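Local coordinates for protein alpha-fucosidase GH29 (Fusarium graminearum, PDB 4PSR) that hydrolyses alpha-L-fucosides as a retaining family GH29 glycosidase, probably releasing alpha-1,6-linked fucose from the core of glycoprotein glycans, at residues P122-H127 against S131-K136; D209-M214 against I223-S228. All coordinates share one frame; numbering follows the deposited sequence.

Contact 1 (P122-H127 against S131-K136). With FUL (beta-L-fucopyranose), chain M.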
ATOM      1  N   PRO A 122       2.565 -12.337  -7.185  1.00  9.26           N
ATOM      2  CA  PRO A 122       1.703 -13.211  -6.387  1.00  9.74           C
ATOM      3  C   PRO A 122       1.907 -13.075  -4.880  1.00 10.20           C
ATOM      4  O   PRO A 122       2.973 -12.698  -4.402  1.00  9.95           O
ATOM      5  CB  PRO A 122       2.189 -14.611  -6.753  1.00 10.84           C
ATOM      6  CG  PRO A 122       3.684 -14.390  -7.056  1.00 11.16           C
ATOM      7  CD  PRO A 122       3.730 -13.054  -7.753  1.00  8.15           C
ATOM      8  N   VAL A 123       0.877 -13.462  -4.144  1.00  8.94           N
ATOM      9  CA  VAL A 123       1.080 -14.028  -2.822  1.00  9.13           C
ATOM     10  C   VAL A 123       1.821 -15.341  -3.048  1.00 10.15           C
ATOM     11  O   VAL A 123       1.306 -16.257  -3.702  1.00 10.78           O
ATOM     12  CB  VAL A 123      -0.264 -14.267  -2.084  1.00 10.29           C
ATOM     13  CG1 VAL A 123      -0.053 -15.100  -0.832  1.00 10.55           C
ATOM     14  CG2 VAL A 123      -0.904 -12.938  -1.744  1.00 10.61           C
ATOM     15  N   ALA A 124       3.057 -15.435  -2.559  1.00  9.80           N
ATOM     16  CA  ALA A 124       3.866 -16.641  -2.750  1.00  9.47           C
ATOM     17  C   ALA A 124       3.602 -17.661  -1.650  1.00 10.35           C
ATOM     18  O   ALA A 124       3.723 -18.875  -1.885  1.00 11.45           O
ATOM     19  CB  ALA A 124       5.341 -16.309  -2.804  1.00 10.94           C
ATOM     20  N   GLU A 125       3.281 -17.183  -0.441  1.00 10.36           N
ATOM     21  CA  GLU A 125       2.893 -18.081   0.658  1.00  9.46           C
ATOM     22  C   GLU A 125       2.031 -17.247   1.595  1.00  9.94           C
ATOM     23  O   GLU A 125       2.495 -16.203   2.067  1.00 10.90           O
ATOM     24  CB  GLU A 125       4.094 -18.640   1.394  1.00 10.07           C
ATOM     25  CG  GLU A 125       3.649 -19.551   2.545  1.00 11.12           C
ATOM     26  CD  GLU A 125       4.734 -20.369   3.181  1.00 12.59           C
ATOM     27  OE1 GLU A 125       5.840 -20.452   2.649  1.00 11.37           O
ATOM     28  OE2 GLU A 125       4.453 -20.927   4.283  1.00 11.83           O
ATOM     29  N   HIS A 126       0.808 -17.699   1.840  1.00  9.52           N
ATOM     30  CA  HIS A 126      -0.068 -17.017   2.789  1.00 10.05           C
ATOM     31  C   HIS A 126       0.183 -17.590   4.204  1.00  9.64           C
ATOM     32  O   HIS A 126       1.304 -17.936   4.508  1.00 10.94           O
ATOM     33  CB  HIS A 126      -1.521 -17.099   2.298  1.00 10.58           C
ATOM     34  CG  HIS A 126      -2.408 -16.079   2.913  1.00  9.20           C
ATOM     35  ND1 HIS A 126      -3.281 -16.394   3.933  1.00 11.60           N
ATOM     36  CD2 HIS A 126      -2.501 -14.744   2.730  1.00 10.25           C
ATOM     37  CE1 HIS A 126      -3.913 -15.296   4.315  1.00 13.23           C
ATOM     38  NE2 HIS A 126      -3.450 -14.278   3.608  1.00 11.94           N
ATOM     39  N   HIS A 127      -0.843 -17.648   5.064  1.00 10.48           N
ATOM     40  CA  HIS A 127      -0.698 -18.172   6.427  1.00 10.16           C
ATOM     41  C   HIS A 127      -0.827 -19.705   6.494  1.00 10.33           C
ATOM     42  O   HIS A 127      -0.579 -20.272   7.562  1.00 10.74           O
ATOM     43  CB  HIS A 127      -1.806 -17.641   7.368  1.00 10.41           C
ATOM     44  CG  HIS A 127      -1.939 -16.147   7.493  1.00  9.20           C
ATOM     45  ND1 HIS A 127      -0.878 -15.263   7.606  1.00 10.67           N
ATOM     46  CD2 HIS A 127      -3.066 -15.399   7.604  1.00 10.69           C
ATOM     47  CE1 HIS A 127      -1.362 -14.041   7.783  1.00 10.32           C
ATOM     48  NE2 HIS A 127      -2.679 -14.089   7.765  1.00 11.72           N
ATOM     49  N   SER A 131       3.928 -23.214   0.248  1.00 10.88           N
ATOM     50  CA  SER A 131       4.855 -22.348  -0.491  1.00 11.07           C
ATOM     51  C   SER A 131       4.618 -22.548  -1.974  1.00 11.78           C
ATOM     52  O   SER A 131       4.688 -23.672  -2.412  1.00 12.99           O
ATOM     53  CB  SER A 131       6.301 -22.710  -0.192  1.00 11.89           C
ATOM     54  OG  SER A 131       6.591 -22.627   1.199  1.00 12.00           O
ATOM     55  N   MET A 132       4.357 -21.501  -2.758  1.00 10.79           N
ATOM     56  CA  MET A 132       3.937 -21.703  -4.147  1.00  9.82           C
ATOM     57  C   MET A 132       5.072 -21.621  -5.170  1.00 10.11           C
ATOM     58  O   MET A 132       4.803 -21.534  -6.392  1.00 10.90           O
ATOM     59  CB  MET A 132       2.749 -20.825  -4.479  1.00 12.57           C
ATOM     60  CG  MET A 132       1.486 -21.444  -3.856  1.00 12.70           C
ATOM     61  SD  MET A 132      -0.029 -20.531  -4.225  1.00 13.26           S
ATOM     62  CE  MET A 132       0.113 -19.185  -3.022  1.00 11.41           C
ATOM     63  N   TRP A 133       6.309 -21.736  -4.709  1.00 12.56           N
ATOM     64  CA  TRP A 133       7.476 -21.932  -5.592  1.00 11.87           C
ATOM     65  C   TRP A 133       7.985 -23.380  -5.413  1.00 13.51           C
ATOM     66  O   TRP A 133       7.510 -24.126  -4.547  1.00 13.24           O
ATOM     67  CB  TRP A 133       8.581 -20.900  -5.322  1.00 11.70           C
ATOM     68  CG  TRP A 133       9.170 -20.986  -3.951  1.00 11.38           C
ATOM     69  CD1 TRP A 133      10.330 -21.619  -3.608  1.00 12.29           C
ATOM     70  CD2 TRP A 133       8.640 -20.425  -2.730  1.00 10.31           C
ATOM     71  NE1 TRP A 133      10.548 -21.501  -2.260  1.00 12.34           N
ATOM     72  CE2 TRP A 133       9.519 -20.794  -1.694  1.00 11.43           C
ATOM     73  CE3 TRP A 133       7.486 -19.684  -2.408  1.00 11.30           C
ATOM     74  CZ2 TRP A 133       9.313 -20.419  -0.365  1.00 13.49           C
ATOM     75  CZ3 TRP A 133       7.265 -19.331  -1.081  1.00 10.46           C
ATOM     76  CH2 TRP A 133       8.184 -19.692  -0.077  1.00 11.65           C
ATOM     77  N   ASP A 134       8.939 -23.785  -6.247  1.00 13.38           N
ATOM     78  CA  ASP A 134       9.574 -25.093  -6.142  1.00 13.49           C
ATOM     79  C   ASP A 134      10.504 -25.054  -4.949  1.00 14.35           C
ATOM     80  O   ASP A 134      11.630 -24.569  -5.057  1.00 16.94           O
ATOM     81  CB  ASP A 134      10.378 -25.362  -7.417  1.00 14.41           C
ATOM     82  CG  ASP A 134      10.836 -26.789  -7.516  1.00 21.82           C
ATOM     83  OD1 ASP A 134      10.704 -27.524  -6.524  1.00 21.31           O
ATOM     84  OD2 ASP A 134      11.319 -27.170  -8.599  1.00 26.79           O
ATOM     85  N   SER A 135      10.042 -25.538  -3.802  1.00 13.15           N
ATOM     86  CA  SER A 135      10.749 -25.375  -2.532  1.00 13.48           C
ATOM     87  C   SER A 135      11.386 -26.674  -2.051  1.00 13.06           C
ATOM     88  O   SER A 135      10.724 -27.726  -2.017  1.00 14.81           O
ATOM     89  CB  SER A 135       9.772 -24.864  -1.473  1.00 13.58           C
ATOM     90  OG  SER A 135      10.370 -24.800  -0.198  1.00 13.68           O
ATOM     91  N   LYS A 136      12.670 -26.604  -1.720  1.00 12.77           N
ATOM     92  CA  LYS A 136      13.369 -27.710  -1.054  1.00 14.47           C
ATOM     93  C   LYS A 136      13.086 -27.681   0.442  1.00 15.34           C
ATOM     94  O   LYS A 136      12.968 -28.728   1.070  1.00 18.11           O
ATOM     95  CB  LYS A 136      14.872 -27.667  -1.331  1.00 17.41           C
ATOM     96  CG  LYS A 136      15.185 -27.804  -2.824  1.00 25.33           C
ATOM     97  CD  LYS A 136      16.655 -27.611  -3.163  1.00 70.48           C
ATOM     98  CE  LYS A 136      16.852 -27.501  -4.677  1.00 54.36           C
ATOM     99  NZ  LYS A 136      16.062 -26.385  -5.283  1.00 70.64           N
TER
HETATM  100  C1  FUL M 622      -4.057  -9.729   6.575  1.00 13.49           C
HETATM  101  C2  FUL M 622      -4.225 -11.213   6.318  1.00 16.14           C
HETATM  102  O2  FUL M 622      -4.586 -11.935   7.506  1.00 13.61           O
HETATM  103  C3  FUL M 622      -5.305 -11.333   5.275  1.00 13.34           C
HETATM  104  O3  FUL M 622      -5.567 -12.700   5.043  1.00 12.57           O
HETATM  105  C4  FUL M 622      -4.809 -10.643   4.030  1.00 13.81           C
HETATM  106  O4  FUL M 622      -3.668 -11.334   3.529  1.00 13.00           O
HETATM  107  C5  FUL M 622      -4.469  -9.195   4.359  1.00 14.89           C
HETATM  108  C6  FUL M 622      -3.886  -8.443   3.181  1.00 15.82           C
HETATM  109  O5  FUL M 622      -3.541  -9.084   5.435  1.00 13.26           O
HETATM  110  O1  FUL M 622      -3.119  -9.561   7.606  1.00 15.10           O

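Contact 2 (D209-M214 against I223-S228). With FUL (beta-L-fucopyranose), chain M.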
ATOM      1  N   ASP A 209      14.328 -19.452   6.141  1.00 12.79           N
ATOM      2  CA  ASP A 209      14.736 -20.297   5.015  1.00 13.77           C
ATOM      3  C   ASP A 209      13.755 -20.143   3.843  1.00 11.78           C
ATOM      4  O   ASP A 209      14.151 -20.171   2.680  1.00 13.69           O
ATOM      5  CB  ASP A 209      14.819 -21.768   5.413  1.00 13.10           C
ATOM      6  CG  ASP A 209      16.002 -22.077   6.324  1.00 16.86           C
ATOM      7  OD1 ASP A 209      16.930 -21.260   6.408  1.00 18.50           O
ATOM      8  OD2 ASP A 209      15.994 -23.175   6.913  1.00 19.58           O
ATOM      9  N   LYS A 210      12.463 -19.996   4.139  1.00 11.19           N
ATOM     10  CA  LYS A 210      11.464 -19.761   3.098  1.00 10.16           C
ATOM     11  C   LYS A 210      11.748 -18.447   2.360  1.00 11.04           C
ATOM     12  O   LYS A 210      11.756 -18.386   1.106  1.00 10.87           O
ATOM     13  CB  LYS A 210      10.059 -19.765   3.695  1.00  9.38           C
ATOM     14  CG  LYS A 210       9.513 -21.145   3.991  1.00 11.84           C
ATOM     15  CD  LYS A 210       8.249 -21.072   4.850  1.00 11.37           C
ATOM     16  CE  LYS A 210       7.538 -22.411   4.936  1.00 11.64           C
ATOM     17  NZ  LYS A 210       6.251 -22.235   5.663  1.00 12.78           N
ATOM     18  N   HIS A 211      11.948 -17.360   3.110  1.00 11.39           N
ATOM     19  CA  HIS A 211      12.317 -16.091   2.487  1.00 11.48           C
ATOM     20  C   HIS A 211      13.575 -16.195   1.631  1.00 11.20           C
ATOM     21  O   HIS A 211      13.600 -15.724   0.499  1.00 10.90           O
ATOM     22  CB  HIS A 211      12.609 -15.021   3.531  1.00 10.96           C
ATOM     23  CG  HIS A 211      11.443 -14.203   3.966  1.00  9.72           C
ATOM     24  ND1 HIS A 211      10.518 -13.700   3.074  1.00 10.09           N
ATOM     25  CD2 HIS A 211      11.098 -13.730   5.186  1.00 11.20           C
ATOM     26  CE1 HIS A 211       9.658 -12.943   3.730  1.00 10.69           C
ATOM     27  NE2 HIS A 211       9.986 -12.942   5.016  1.00 11.73           N
ATOM     28  N   ARG A 212      14.618 -16.798   2.182  0.53 10.85           N
ATOM     29  CA  ARG A 212      15.903 -16.904   1.502  0.53 13.02           C
ATOM     30  C   ARG A 212      15.789 -17.666   0.178  0.53 12.23           C
ATOM     31  O   ARG A 212      16.313 -17.236  -0.856  0.53 11.96           O
ATOM     32  CB  ARG A 212      16.923 -17.589   2.417  0.53 14.17           C
ATOM     33  CG  ARG A 212      18.180 -18.047   1.687  0.53  9.92           C
ATOM     34  CD  ARG A 212      19.338 -18.334   2.623  0.53 19.13           C
ATOM     35  NE  ARG A 212      18.986 -19.385   3.563  0.53 24.07           N
ATOM     36  CZ  ARG A 212      19.828 -19.952   4.416  0.53 26.09           C
ATOM     37  NH1 ARG A 212      19.387 -20.897   5.230  0.53 21.72           N
ATOM     38  NH2 ARG A 212      21.095 -19.569   4.465  0.53 24.50           N
ATOM     39  N   GLU A 213      15.103 -18.796   0.222  1.00 11.24           N
ATOM     40  CA  GLU A 213      14.951 -19.669  -0.944  1.00 11.01           C
ATOM     41  C   GLU A 213      14.121 -18.939  -1.995  1.00 10.99           C
ATOM     42  O   GLU A 213      14.475 -18.898  -3.183  1.00 12.20           O
ATOM     43  CB  GLU A 213      14.280 -20.975  -0.543  1.00 13.64           C
ATOM     44  CG  GLU A 213      14.235 -22.044  -1.638  1.00 14.88           C
ATOM     45  CD  GLU A 213      13.523 -23.265  -1.130  1.00 15.73           C
ATOM     46  OE1 GLU A 213      12.320 -23.123  -0.813  1.00 15.06           O
ATOM     47  OE2 GLU A 213      14.162 -24.336  -0.913  1.00 19.42           O
ATOM     48  N   MET A 214      13.007 -18.334  -1.575  1.00 11.19           N
ATOM     49  CA  MET A 214      12.141 -17.632  -2.511  1.00 10.59           C
ATOM     50  C   MET A 214      12.890 -16.473  -3.150  1.00 10.30           C
ATOM     51  O   MET A 214      12.810 -16.253  -4.367  1.00 11.29           O
ATOM     52  CB  MET A 214      10.857 -17.130  -1.799  1.00 11.27           C
ATOM     53  CG  MET A 214       9.947 -16.214  -2.663  1.00 12.47           C
ATOM     54  SD  MET A 214      10.508 -14.501  -2.754  1.00 11.63           S
ATOM     55  CE  MET A 214      10.224 -13.983  -1.057  1.00 11.20           C
ATOM     56  N   ILE A 223       9.659  -7.349  -1.258  1.00  9.18           N
ATOM     57  CA  ILE A 223       9.122  -8.453  -0.448  1.00 11.14           C
ATOM     58  C   ILE A 223       8.152  -7.863   0.574  1.00  9.71           C
ATOM     59  O   ILE A 223       8.566  -7.099   1.484  1.00 10.67           O
ATOM     60  CB  ILE A 223      10.217  -9.286   0.255  1.00 10.67           C
ATOM     61  CG1 ILE A 223      11.122  -9.929  -0.804  1.00 11.24           C
ATOM     62  CG2 ILE A 223       9.580 -10.352   1.147  1.00 10.97           C
ATOM     63  CD1 ILE A 223      12.288 -10.733  -0.203  1.00 10.80           C
ATOM     64  N   TRP A 224       6.880  -8.202   0.424  1.00  9.90           N
ATOM     65  CA  TRP A 224       5.802  -7.728   1.282  1.00  9.69           C
ATOM     66  C   TRP A 224       5.615  -8.770   2.372  1.00 10.56           C
ATOM     67  O   TRP A 224       5.564  -9.970   2.084  1.00 10.02           O
ATOM     68  CB  TRP A 224       4.573  -7.587   0.392  1.00  9.57           C
ATOM     69  CG  TRP A 224       3.264  -7.123   0.960  1.00  9.83           C
ATOM     70  CD1 TRP A 224       2.647  -5.929   0.678  1.00  9.61           C
ATOM     71  CD2 TRP A 224       2.344  -7.851   1.779  1.00 10.28           C
ATOM     72  NE1 TRP A 224       1.415  -5.875   1.265  1.00 11.12           N
ATOM     73  CE2 TRP A 224       1.198  -7.030   1.960  1.00 10.72           C
ATOM     74  CE3 TRP A 224       2.375  -9.109   2.401  1.00  9.42           C
ATOM     75  CZ2 TRP A 224       0.104  -7.418   2.742  1.00 11.93           C
ATOM     76  CZ3 TRP A 224       1.278  -9.495   3.191  1.00 11.55           C
ATOM     77  CH2 TRP A 224       0.163  -8.645   3.348  1.00 12.83           C
ATOM     78  N   ASN A 225       5.537  -8.311   3.633  1.00 11.34           N
ATOM     79  CA  ASN A 225       5.359  -9.186   4.799  1.00 11.32           C
ATOM     80  C   ASN A 225       4.083  -8.897   5.538  1.00  9.97           C
ATOM     81  O   ASN A 225       3.733  -7.724   5.736  1.00 12.37           O
ATOM     82  CB  ASN A 225       6.504  -9.045   5.808  1.00  9.73           C
ATOM     83  CG  ASN A 225       7.805  -9.541   5.275  1.00 10.63           C
ATOM     84  OD1 ASN A 225       8.149 -10.732   5.475  1.00 12.39           O
ATOM     85  ND2 ASN A 225       8.575  -8.657   4.640  1.00 11.50           N
ATOM     86  N   ASP A 226       3.419  -9.937   6.024  1.00 12.43           N
ATOM     87  CA  ASP A 226       2.263  -9.784   6.887  1.00 10.35           C
ATOM     88  C   ASP A 226       2.686  -9.757   8.365  1.00 11.89           C
ATOM     89  O   ASP A 226       3.853  -9.860   8.674  1.00 11.43           O
ATOM     90  CB  ASP A 226       1.240 -10.906   6.618  1.00 10.38           C
ATOM     91  CG  ASP A 226      -0.192 -10.467   6.821  1.00 12.51           C
ATOM     92  OD1 ASP A 226      -0.401  -9.393   7.463  1.00 14.30           O
ATOM     93  OD2 ASP A 226      -1.101 -11.166   6.367  1.00 12.73           O
ATOM     94  N   PHE A 227       1.684  -9.613   9.222  1.00 12.70           N
ATOM     95  CA  PHE A 227       1.855  -9.413  10.668  1.00 10.08           C
ATOM     96  C   PHE A 227       2.401 -10.654  11.366  1.00 12.71           C
ATOM     97  O   PHE A 227       2.631 -11.691  10.740  1.00 13.45           O
ATOM     98  CB  PHE A 227       0.521  -8.989  11.303  1.00 11.85           C
ATOM     99  CG  PHE A 227      -0.430 -10.116  11.565  1.00 12.56           C
ATOM    100  CD1 PHE A 227      -0.627 -10.585  12.848  1.00 15.01           C
ATOM    101  CD2 PHE A 227      -1.139 -10.723  10.542  1.00 17.75           C
ATOM    102  CE1 PHE A 227      -1.505 -11.640  13.111  1.00 14.98           C
ATOM    103  CE2 PHE A 227      -2.019 -11.774  10.806  1.00 18.57           C
ATOM    104  CZ  PHE A 227      -2.200 -12.231  12.102  1.00 16.41           C
ATOM    105  N   SER A 228       2.577 -10.542  12.684  1.00 11.74           N
ATOM    106  CA  SER A 228       3.169 -11.585  13.550  1.00 11.96           C
ATOM    107  C   SER A 228       4.684 -11.646  13.378  1.00 11.78           C
ATOM    108  O   SER A 228       5.306 -12.664  13.716  1.00 11.41           O
ATOM    109  CB  SER A 228       2.510 -12.952  13.381  1.00 11.52           C
ATOM    110  OG  SER A 228       2.896 -13.791  14.476  1.00 13.74           O
TER
HETATM  111  C1  FUL M 622      -4.057  -9.729   6.575  1.00 13.49           C
HETATM  112  C2  FUL M 622      -4.225 -11.213   6.318  1.00 16.14           C
HETATM  113  O2  FUL M 622      -4.586 -11.935   7.506  1.00 13.61           O
HETATM  114  C3  FUL M 622      -5.305 -11.333   5.275  1.00 13.34           C
HETATM  115  O3  FUL M 622      -5.567 -12.700   5.043  1.00 12.57           O
HETATM  116  C4  FUL M 622      -4.809 -10.643   4.030  1.00 13.81           C
HETATM  117  O4  FUL M 622      -3.668 -11.334   3.529  1.00 13.00           O
HETATM  118  C5  FUL M 622      -4.469  -9.195   4.359  1.00 14.89           C
HETATM  119  C6  FUL M 622      -3.886  -8.443   3.181  1.00 15.82           C
HETATM  120  O5  FUL M 622      -3.541  -9.084   5.435  1.00 13.26           O
HETATM  121  O1  FUL M 622      -3.119  -9.561   7.606  1.00 15.10           O

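Contact 1 (P122-H127 against S131-K136)
S131 meets E125 side chain to side chain: its OG donates to E125 OE1 over 2.7 Å, coming from above the carboxylate plane, 57° out of it. E125 is stretched out to reach it, CG anti to the backbone N (chi1 179°) and chi2 also extended. The other carboxylate oxygen, OE2, pairs with K210, so both oxygens of this buried acid are engaged, and the lysine would probably favour its ionised form. M132 follows with the backbone bond, its N to A124 O at 2.8 Å, which ties the returning chain to the end of strand 119-125. The M132 side chain bends at chi3 (-79°) and turns its methyl CE to within 3.2 Å of V123 O. W133 lays the six-membered part of its indole beside the strand: CZ3 lies 4.0 Å from A124 CB, and A124 O sits at the ring edge. NE1, on the far side of the indole, is bonded to E213 of helix 200-218. Beyond E125 the first segment turns into the sugar site. H126 NE2 is 3.0 Å from fucose O4, with a weak bond to O3, while H127 NE2 lies 2.9 Å from O2. Loop 131-136 thus packs on the strand behind H126 and H127, which stand just past the C-terminal end of strand 119-125, where TIM-barrel enzymes carry their active-site residues.

Contact 2 (D209-M214 against I223-S228)
In the second half of a beta-alpha-beta crossover of the TIM barrel (strand 165-170, helix 200-218, strand 222-225), helix 200-218 packs through H211 and M214 on the outside of the strand that follows it. The axes of segments 209-214 and 223-225 run nearly antiparallel, 158° between their directions, and approach to 11.6 Å. M214 and I223 reach toward each other tip to tip, CE to CD1 at 3.9 Å; bends at chi2 and chi3 turn the methionine methyl to the strand. I223 uses its second branch for H211, CG2 lying 3.7 Å from CE1, oblique to the imidazole. On the barrel's outer side I223 also meets F252 and Y256 of helix 246-263, and so sits between two helices. W224, next along the strand, points away from helix 200-218, into the barrel, where its indole lies obliquely near fucose C6. D226, just past the strand end, takes a hydrogen bond from fucose O1 on OD1 at 2.7 Å, a place consistent with the nucleophile that GH29 enzymes carry at this strand end. F227 N and the K272 ammonium (NZ) also bind OD1, and H171 ND1 holds OD2. N225 finds its stronger polar partner in T270 of strand 268-272; H211 NE2 adds a weak, bent bond to N225 OD1 (2.9 Å, 126°), the oxygen at the imidazole edge and the amide plane turned 71° from the ring.

From the N terminus, contact 1 comes first: the chain leaves strand 119-125 and closes a tight loop, three residues separating its segments, before helix 151-161. Contact 2 opens later and closes the longer connection from helix 200-218 into strand 222-225, so the two follow in series without nesting or crossing. In space the centres of contact 1 and contact 2 lie about 9 Å apart. Helix 200-218 bridges them: it carries K210, the lysine that pairs with E125, and one turn on E213 OE1 probably bonds S135 OG of the loop. Strand 165-170 lies between their two strands in the barrel, and both strand ends meet at the fucose, where H127 packs against D226.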